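Local coordinates for protein oxaloacetate acetyl hydrolase (Cryphonectria parasitica, PDB 3LYE) that belongs to the phosphoenolpyruvate phosphomutase family of TIM-barrel proteins and is modelled with bound calcium ions, at residues Lys47-Thr52 / Phe87-Ile92; Leu122-Leu127 / Thr169-Ser174. All coordinates share one frame; numbering follows the deposited sequence.

Contact 1. Residues Lys47-Thr52 / Phe87-Ile92. With CA (calcium ion), chain D.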
ATOM      1  N   LYS A  47      -2.156  26.175 -12.855  1.00 14.50           N
ATOM      2  CA  LYS A  47      -3.401  26.346 -12.100  1.00 15.17           C
ATOM      3  C   LYS A  47      -4.180  25.096 -11.858  1.00 12.42           C
ATOM      4  O   LYS A  47      -5.109  25.108 -11.080  1.00 13.97           O
ATOM      5  CB  LYS A  47      -4.281  27.412 -12.801  1.00 18.93           C
ATOM      6  CG  LYS A  47      -3.625  28.822 -12.959  1.00 22.20           C
ATOM      7  CD  LYS A  47      -2.954  29.314 -11.642  1.00 25.71           C
ATOM      8  CE  LYS A  47      -2.593  30.821 -11.615  1.00 31.26           C
ATOM      9  NZ  LYS A  47      -1.728  31.293 -12.724  1.00 35.99           N
ATOM     10  N   SER A  48      -3.811  24.030 -12.540  1.00 12.11           N
ATOM     11  CA  SER A  48      -4.441  22.727 -12.415  1.00 11.35           C
ATOM     12  C   SER A  48      -3.455  21.712 -12.954  1.00 10.32           C
ATOM     13  O   SER A  48      -2.653  22.025 -13.835  1.00 11.04           O
ATOM     14  CB  SER A  48      -5.749  22.641 -13.205  1.00 14.49           C
ATOM     15  OG  SER A  48      -6.385  21.386 -12.924  1.00 19.53           O
ATOM     16  N   LEU A  49      -3.504  20.510 -12.413  1.00  9.64           N
ATOM     17  CA  LEU A  49      -2.619  19.428 -12.827  1.00  8.90           C
ATOM     18  C   LEU A  49      -3.457  18.260 -13.311  1.00  8.95           C
ATOM     19  O   LEU A  49      -4.627  18.141 -12.930  1.00  9.61           O
ATOM     20  CB  LEU A  49      -1.787  18.912 -11.648  1.00 11.20           C
ATOM     21  CG  LEU A  49      -0.460  19.619 -11.340  1.00 16.08           C
ATOM     22  CD1 LEU A  49      -0.391  21.091 -11.465  1.00 18.07           C
ATOM     23  CD2 LEU A  49       0.124  19.148 -10.011  1.00 14.51           C
ATOM     24  N   TYR A  50      -2.861  17.395 -14.128  1.00  8.73           N
ATOM     25  CA  TYR A  50      -3.537  16.213 -14.626  1.00  7.97           C
ATOM     26  C   TYR A  50      -2.655  14.986 -14.291  1.00  8.76           C
ATOM     27  O   TYR A  50      -1.463  14.936 -14.656  1.00 10.11           O
ATOM     28  CB  TYR A  50      -3.735  16.262 -16.149  1.00  8.96           C
ATOM     29  CG  TYR A  50      -4.161  14.968 -16.801  1.00  9.59           C
ATOM     30  CD1 TYR A  50      -3.480  14.451 -17.876  1.00  9.68           C
ATOM     31  CD2 TYR A  50      -5.270  14.284 -16.353  1.00  9.93           C
ATOM     32  CE1 TYR A  50      -3.872  13.293 -18.445  1.00 10.16           C
ATOM     33  CE2 TYR A  50      -5.638  13.116 -16.896  1.00 10.02           C
ATOM     34  CZ  TYR A  50      -4.967  12.641 -17.978  1.00 10.79           C
ATOM     35  OH  TYR A  50      -5.391  11.499 -18.570  1.00 12.13           O
ATOM     36  N   MET A  51      -3.185  14.007 -13.578  1.00  7.74           N
ATOM     37  CA  MET A  51      -2.436  12.801 -13.282  1.00  8.29           C
ATOM     38  C   MET A  51      -2.771  11.757 -14.324  1.00  8.06           C
ATOM     39  O   MET A  51      -3.900  11.269 -14.429  1.00  8.53           O
ATOM     40  CB  MET A  51      -2.781  12.212 -11.937  1.00  8.06           C
ATOM     41  CG  MET A  51      -1.894  11.011 -11.572  1.00  7.92           C
ATOM     42  SD  MET A  51      -2.436  10.130 -10.103  1.00  8.64           S
ATOM     43  CE  MET A  51      -3.605   8.969 -10.814  1.00  8.08           C
ATOM     44  N   THR A  52      -1.749  11.360 -15.064  1.00  9.08           N
ATOM     45  CA  THR A  52      -1.909  10.391 -16.123  1.00  9.48           C
ATOM     46  C   THR A  52      -1.903   8.954 -15.659  1.00  9.19           C
ATOM     47  O   THR A  52      -1.224   8.579 -14.721  1.00  9.67           O
ATOM     48  CB  THR A  52      -0.819  10.564 -17.193  1.00 11.45           C
ATOM     49  OG1 THR A  52       0.388  10.015 -16.683  1.00 13.73           O
ATOM     50  CG2 THR A  52      -0.621  11.990 -17.534  1.00 11.58           C
ATOM     51  N   PHE A  87      -3.386  23.643   0.026  1.00 12.48           N
ATOM     52  CA  PHE A  87      -3.979  24.852  -0.534  1.00 14.98           C
ATOM     53  C   PHE A  87      -3.563  25.066  -1.972  1.00 18.44           C
ATOM     54  O   PHE A  87      -3.747  26.151  -2.504  1.00 19.29           O
ATOM     55  CB  PHE A  87      -3.499  26.032   0.299  1.00 17.09           C
ATOM     56  CG  PHE A  87      -3.867  25.914   1.747  1.00 19.89           C
ATOM     57  CD1 PHE A  87      -5.122  26.289   2.191  1.00 21.45           C
ATOM     58  CD2 PHE A  87      -2.968  25.377   2.659  1.00 19.03           C
ATOM     59  CE1 PHE A  87      -5.462  26.157   3.512  1.00 22.89           C
ATOM     60  CE2 PHE A  87      -3.312  25.257   3.999  1.00 20.84           C
ATOM     61  CZ  PHE A  87      -4.552  25.636   4.410  1.00 21.44           C
ATOM     62  N   GLY A  88      -3.096  24.005  -2.617  1.00 15.92           N
ATOM     63  CA  GLY A  88      -2.628  24.086  -3.978  1.00 14.90           C
ATOM     64  C   GLY A  88      -3.613  23.891  -5.098  1.00 13.15           C
ATOM     65  O   GLY A  88      -4.814  23.937  -4.900  1.00 13.07           O
ATOM     66  N   PRO A  89      -3.088  23.711  -6.308  1.00 13.69           N
ATOM     67  CA  PRO A  89      -3.935  23.561  -7.484  1.00 12.34           C
ATOM     68  C   PRO A  89      -4.720  22.283  -7.573  1.00  9.46           C
ATOM     69  O   PRO A  89      -4.253  21.258  -7.107  1.00 11.39           O
ATOM     70  CB  PRO A  89      -2.937  23.624  -8.640  1.00 14.29           C
ATOM     71  CG  PRO A  89      -1.665  23.171  -8.107  1.00 14.92           C
ATOM     72  CD  PRO A  89      -1.658  23.589  -6.637  1.00 15.34           C
ATOM     73  N   PRO A  90      -5.932  22.360  -8.158  1.00  8.91           N
ATOM     74  CA  PRO A  90      -6.736  21.165  -8.308  1.00  9.52           C
ATOM     75  C   PRO A  90      -6.073  20.128  -9.222  1.00  8.73           C
ATOM     76  O   PRO A  90      -5.334  20.454 -10.162  1.00 10.07           O
ATOM     77  CB  PRO A  90      -8.029  21.682  -8.997  1.00 10.23           C
ATOM     78  CG  PRO A  90      -7.695  22.978  -9.526  1.00 14.13           C
ATOM     79  CD  PRO A  90      -6.628  23.560  -8.660  1.00 10.16           C
ATOM     80  N   LEU A  91      -6.387  18.872  -8.940  1.00  8.24           N
ATOM     81  CA  LEU A  91      -5.920  17.748  -9.684  1.00  8.48           C
ATOM     82  C   LEU A  91      -7.051  16.984 -10.413  1.00  7.94           C
ATOM     83  O   LEU A  91      -8.047  16.618  -9.785  1.00  8.64           O
ATOM     84  CB  LEU A  91      -5.263  16.695  -8.733  1.00  8.41           C
ATOM     85  CG  LEU A  91      -4.678  15.469  -9.465  1.00  8.84           C
ATOM     86  CD1 LEU A  91      -3.526  15.827 -10.404  1.00  7.96           C
ATOM     87  CD2 LEU A  91      -4.286  14.385  -8.453  1.00  8.20           C
ATOM     88  N   ILE A  92      -6.921  16.857 -11.736  1.00  7.60           N
ATOM     89  CA  ILE A  92      -7.822  16.041 -12.527  1.00  7.10           C
ATOM     90  C   ILE A  92      -7.041  14.716 -12.677  1.00  6.92           C
ATOM     91  O   ILE A  92      -5.850  14.762 -13.038  1.00  8.87           O
ATOM     92  CB  ILE A  92      -8.123  16.602 -13.903  1.00  8.08           C
ATOM     93  CG1 ILE A  92      -8.932  17.887 -13.748  1.00 10.03           C
ATOM     94  CG2 ILE A  92      -8.895  15.565 -14.744  1.00  9.26           C
ATOM     95  CD1 ILE A  92      -9.141  18.640 -15.042  1.00 10.86           C
TER
HETATM   96 CA    CA D 503      -3.821  28.633  -2.988  1.00 26.14          CA
HETATM   97  O   HOH W   1      -4.616  29.425  -0.741  1.00 36.86           O
HETATM   98  O   HOH W   2      -6.393  28.964  -2.746  0.95 42.84           O
HETATM   99  O   HOH W   3      -1.684  28.862  -1.776  0.96 28.95           O
HETATM  100  O   HOH W   4      -5.051  27.695  -4.954  0.91 28.84           O
HETATM  101  O   HOH W   5      -2.037  28.130  -4.668  0.85 27.94           O
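Leu49 pairs with Leu91 and Tyr50 with Ile92 as parallel beta bridges, the CA atoms of the first pair 4.9 Å apart. These are neighbouring strands of the TIM barrel, joined as a beta-alpha-beta crossover, and three backbone bonds sew them together: Leu49 N to Pro90 O, Ile92 N to Leu49 O, and Met51 N to Ile92 O at 2.8 Å. Pro90 O takes a second donor, Ser48 OG at 3.1 Å, which comes from above the carbonyl plane while Leu49 N approaches almost head-on. Having OG anti to its backbone N (chi1 -174°) brings the Ser48 hydroxyl to that oxygen. On the face that bears Leu49, Leu91 CD1 lies 3.8 Å from Leu49 CB and also meets Met51 CB, whose thioether leads off to helix 71-82. The other face holds Tyr50 and Ile92, touching at CD2 and CG2 (4.2 Å) and packed against Cys29 of strand 27-32; Tyr50 OH bonds to His121 NE2. Before the strands, Pro89 CG rests 4.2 Å from Leu49 CD1, and Pro90 CD sits 3.2 Å from Lys47 O. Further back, Phe87 O binds a calcium ion at 2.5 Å, together with five waters.

Contact 2. Residues Leu122-Leu127 / Thr169-Ser174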
ATOM      1  N   LEU A 122     -13.763   9.327 -17.085  1.00  9.45           N
ATOM      2  CA  LEU A 122     -14.325   7.963 -17.081  1.00  8.82           C
ATOM      3  C   LEU A 122     -14.739   7.642 -18.497  1.00 10.13           C
ATOM      4  O   LEU A 122     -15.532   8.363 -19.075  1.00 11.29           O
ATOM      5  CB  LEU A 122     -15.514   7.993 -16.109  1.00  9.53           C
ATOM      6  CG  LEU A 122     -16.375   6.751 -15.990  1.00  9.98           C
ATOM      7  CD1 LEU A 122     -15.553   5.532 -15.662  1.00 10.29           C
ATOM      8  CD2 LEU A 122     -17.427   6.989 -14.894  1.00  9.97           C
ATOM      9  N   GLU A 123     -14.210   6.551 -19.025  1.00 11.70           N
ATOM     10  CA  GLU A 123     -14.408   6.148 -20.393  1.00 11.57           C
ATOM     11  C   GLU A 123     -15.273   4.964 -20.665  1.00 14.41           C
ATOM     12  O   GLU A 123     -15.756   4.294 -19.755  1.00 14.87           O
ATOM     13  CB  GLU A 123     -12.999   5.936 -21.007  1.00 13.02           C
ATOM     14  CG  GLU A 123     -12.325   4.660 -20.530  1.00 14.27           C
ATOM     15  CD  GLU A 123     -10.798   4.718 -20.510  1.00 16.59           C
ATOM     16  OE1 GLU A 123     -10.173   3.650 -20.622  1.00 20.38           O
ATOM     17  OE2 GLU A 123     -10.227   5.802 -20.328  1.00 15.58           O
ATOM     18  N   ASP A 124     -15.503   4.772 -21.965  1.00 16.06           N
ATOM     19  CA  ASP A 124     -16.327   3.697 -22.485  1.00 16.94           C
ATOM     20  C   ASP A 124     -15.563   2.498 -23.007  1.00 18.50           C
ATOM     21  O   ASP A 124     -16.154   1.650 -23.650  1.00 20.45           O
ATOM     22  CB  ASP A 124     -17.335   4.235 -23.517  1.00 16.84           C
ATOM     23  CG  ASP A 124     -16.683   4.921 -24.702  1.00 17.85           C
ATOM     24  OD1 ASP A 124     -17.445   5.262 -25.624  1.00 19.92           O
ATOM     25  OD2 ASP A 124     -15.456   5.176 -24.666  1.00 18.89           O
ATOM     26  N   GLN A 125     -14.266   2.392 -22.731  1.00 19.51           N
ATOM     27  CA  GLN A 125     -13.522   1.225 -23.219  1.00 20.76           C
ATOM     28  C   GLN A 125     -13.830  -0.049 -22.453  1.00 23.11           C
ATOM     29  O   GLN A 125     -14.369  -0.015 -21.351  1.00 26.16           O
ATOM     30  CB  GLN A 125     -12.030   1.429 -23.021  1.00 23.07           C
ATOM     31  CG  GLN A 125     -11.455   2.466 -23.840  1.00 22.66           C
ATOM     32  CD  GLN A 125      -9.935   2.352 -23.887  1.00 27.70           C
ATOM     33  OE1 GLN A 125      -9.376   1.315 -24.206  1.00 33.94           O
ATOM     34  NE2 GLN A 125      -9.283   3.421 -23.571  1.00 24.52           N
ATOM     35  N   ILE A 126     -13.480  -1.188 -23.030  1.00 22.52           N
ATOM     36  CA  ILE A 126     -13.709  -2.444 -22.351  1.00 25.52           C
ATOM     37  C   ILE A 126     -12.683  -2.402 -21.226  1.00 28.33           C
ATOM     38  O   ILE A 126     -11.627  -1.794 -21.363  1.00 31.07           O
ATOM     39  CB  ILE A 126     -13.523  -3.639 -23.291  1.00 28.42           C
ATOM     40  CG1 ILE A 126     -14.835  -3.881 -24.014  1.00 28.79           C
ATOM     41  CG2 ILE A 126     -13.100  -4.877 -22.544  1.00 31.85           C
ATOM     42  CD1 ILE A 126     -15.234  -2.730 -24.821  1.00 30.42           C
ATOM     43  N   LEU A 127     -12.972  -3.066 -20.127  1.00 27.85           N
ATOM     44  CA  LEU A 127     -12.060  -3.046 -18.996  1.00 34.69           C
ATOM     45  C   LEU A 127     -10.943  -4.073 -19.087  1.00 40.09           C
ATOM     46  O   LEU A 127      -9.845  -3.878 -18.558  1.00 42.75           O
ATOM     47  CB  LEU A 127     -12.891  -3.247 -17.730  1.00 39.87           C
ATOM     48  CG  LEU A 127     -12.994  -4.613 -17.039  1.00 43.00           C
ATOM     49  CD1 LEU A 127     -13.780  -4.493 -15.725  1.00 43.57           C
ATOM     50  CD2 LEU A 127     -13.670  -5.608 -17.933  1.00 45.02           C
ATOM     51  N   THR A 169     -15.138   9.400 -24.280  1.00 14.33           N
ATOM     52  CA  THR A 169     -15.564   8.402 -25.229  1.00 15.46           C
ATOM     53  C   THR A 169     -14.379   8.134 -26.149  1.00 17.34           C
ATOM     54  O   THR A 169     -13.751   9.045 -26.699  1.00 19.29           O
ATOM     55  CB  THR A 169     -16.838   8.709 -26.056  1.00 16.76           C
ATOM     56  OG1 THR A 169     -17.076   7.618 -26.956  1.00 18.63           O
ATOM     57  CG2 THR A 169     -16.736   9.950 -26.843  1.00 16.20           C
ATOM     58  N   ASP A 170     -14.127   6.852 -26.304  1.00 18.19           N
ATOM     59  CA  ASP A 170     -13.072   6.326 -27.149  1.00 17.91           C
ATOM     60  C   ASP A 170     -13.707   5.676 -28.380  1.00 19.34           C
ATOM     61  O   ASP A 170     -13.057   4.906 -29.070  1.00 22.61           O
ATOM     62  CB  ASP A 170     -12.324   5.251 -26.379  1.00 17.87           C
ATOM     63  CG  ASP A 170     -11.355   5.830 -25.391  1.00 21.97           C
ATOM     64  OD1 ASP A 170     -10.326   6.349 -25.847  1.00 23.84           O
ATOM     65  OD2 ASP A 170     -11.614   5.774 -24.177  1.00 21.46           O
ATOM     66  N   ALA A 171     -14.962   6.015 -28.671  1.00 18.46           N
ATOM     67  CA  ALA A 171     -15.675   5.436 -29.810  1.00 19.05           C
ATOM     68  C   ALA A 171     -15.369   5.966 -31.219  1.00 21.83           C
ATOM     69  O   ALA A 171     -15.844   5.384 -32.192  1.00 23.66           O
ATOM     70  CB  ALA A 171     -17.189   5.575 -29.577  1.00 18.83           C
ATOM     71  N   LEU A 172     -14.604   7.039 -31.360  1.00 21.46           N
ATOM     72  CA  LEU A 172     -14.335   7.569 -32.700  1.00 23.22           C
ATOM     73  C   LEU A 172     -13.823   6.599 -33.748  1.00 25.44           C
ATOM     74  O   LEU A 172     -14.379   6.517 -34.836  1.00 27.37           O
ATOM     75  CB  LEU A 172     -13.407   8.777 -32.631  1.00 24.99           C
ATOM     76  CG  LEU A 172     -13.241   9.553 -33.937  1.00 26.96           C
ATOM     77  CD1 LEU A 172     -14.517  10.279 -34.338  1.00 27.83           C
ATOM     78  CD2 LEU A 172     -12.110  10.543 -33.789  1.00 27.31           C
ATOM     79  N   GLN A 173     -12.786   5.854 -33.406  1.00 27.37           N
ATOM     80  CA  GLN A 173     -12.181   4.902 -34.328  1.00 32.20           C
ATOM     81  C   GLN A 173     -13.110   3.800 -34.814  1.00 33.08           C
ATOM     82  O   GLN A 173     -13.267   3.587 -36.018  1.00 36.34           O
ATOM     83  CB  GLN A 173     -10.978   4.275 -33.623  1.00 36.39           C
ATOM     84  CG  GLN A 173     -10.061   3.410 -34.465  1.00 40.91           C
ATOM     85  CD  GLN A 173      -8.861   2.939 -33.659  1.00 45.94           C
ATOM     86  OE1 GLN A 173      -8.072   2.116 -34.119  1.00 49.49           O
ATOM     87  NE2 GLN A 173      -8.728   3.456 -32.432  1.00 46.53           N
ATOM     88  N   SER A 174     -13.743   3.106 -33.879  1.00 31.54           N
ATOM     89  CA  SER A 174     -14.631   2.020 -34.238  1.00 30.91           C
ATOM     90  C   SER A 174     -16.073   2.324 -34.596  1.00 33.38           C
ATOM     91  O   SER A 174     -16.670   1.572 -35.380  1.00 35.22           O
ATOM     92  CB  SER A 174     -14.629   0.990 -33.116  1.00 28.34           C
ATOM     93  OG  SER A 174     -15.281   1.494 -31.961  1.00 29.25           O
TER
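Thr169 and Asp170 present a hydroxyl and a backbone N-H to the two oxygens of a single carboxylate, that of Asp124. Thr169 OG1 donates to Asp124 OD1 at 2.7 Å, reaching it on the syn side but 29° out of the carboxylate plane; Arg183 NH1 forms a salt bridge to the same oxygen. Asp170 N meets the syn lone pair of Asp124 OD2, also at 2.7 Å, in a nearly straight bond (167°). With one donor on each oxygen, the rotation of the carboxylate should be fixed, and Asp124 chi1 of 59°, with CG between the backbone N and carbonyl carbon, swings it across to the other segment. Both segments leave the C-terminal ends of adjacent TIM-barrel strands, 119-122 and 164-169, the rim where the side chain of Glu123 lies about 4 Å from a calcium ion. The side chain of Asp170 turns toward Glu123 and Gln125: its OD2 lies 3.5 Å from Glu123 CB and 3.3 Å from Gln125 CG, and accepts a weak bond from Gln125 NE2. Asp170 is also held by salt bridges to Lys137 and Arg168. At Ala171 the backbone N turns back to Thr169 OG1 (3.2 Å), an ST turn that makes this hydroxyl acceptor as well as donor.

How the contacts relate
From the N terminus, the chain runs from strand 27-32 through helix 35-43 to strand 49-51 beside it, then through helices 53-61 and 71-82, and returns in parallel at 91-94, where contact 1 closes its loop. Helix 102-114 then leads to strand 119-122, the next neighbour in the sheet. Contact 2 opens at the end of that strand and closes, past helix 142-158, at the end of strand 164-169. The two loops therefore follow in series, neither nested nor crossed. Contact 1 joins the second and third strands and the approach to them; contact 2 ties together the exits of the fourth and fifth. Their nearest atoms are about 8 Å apart, without touching.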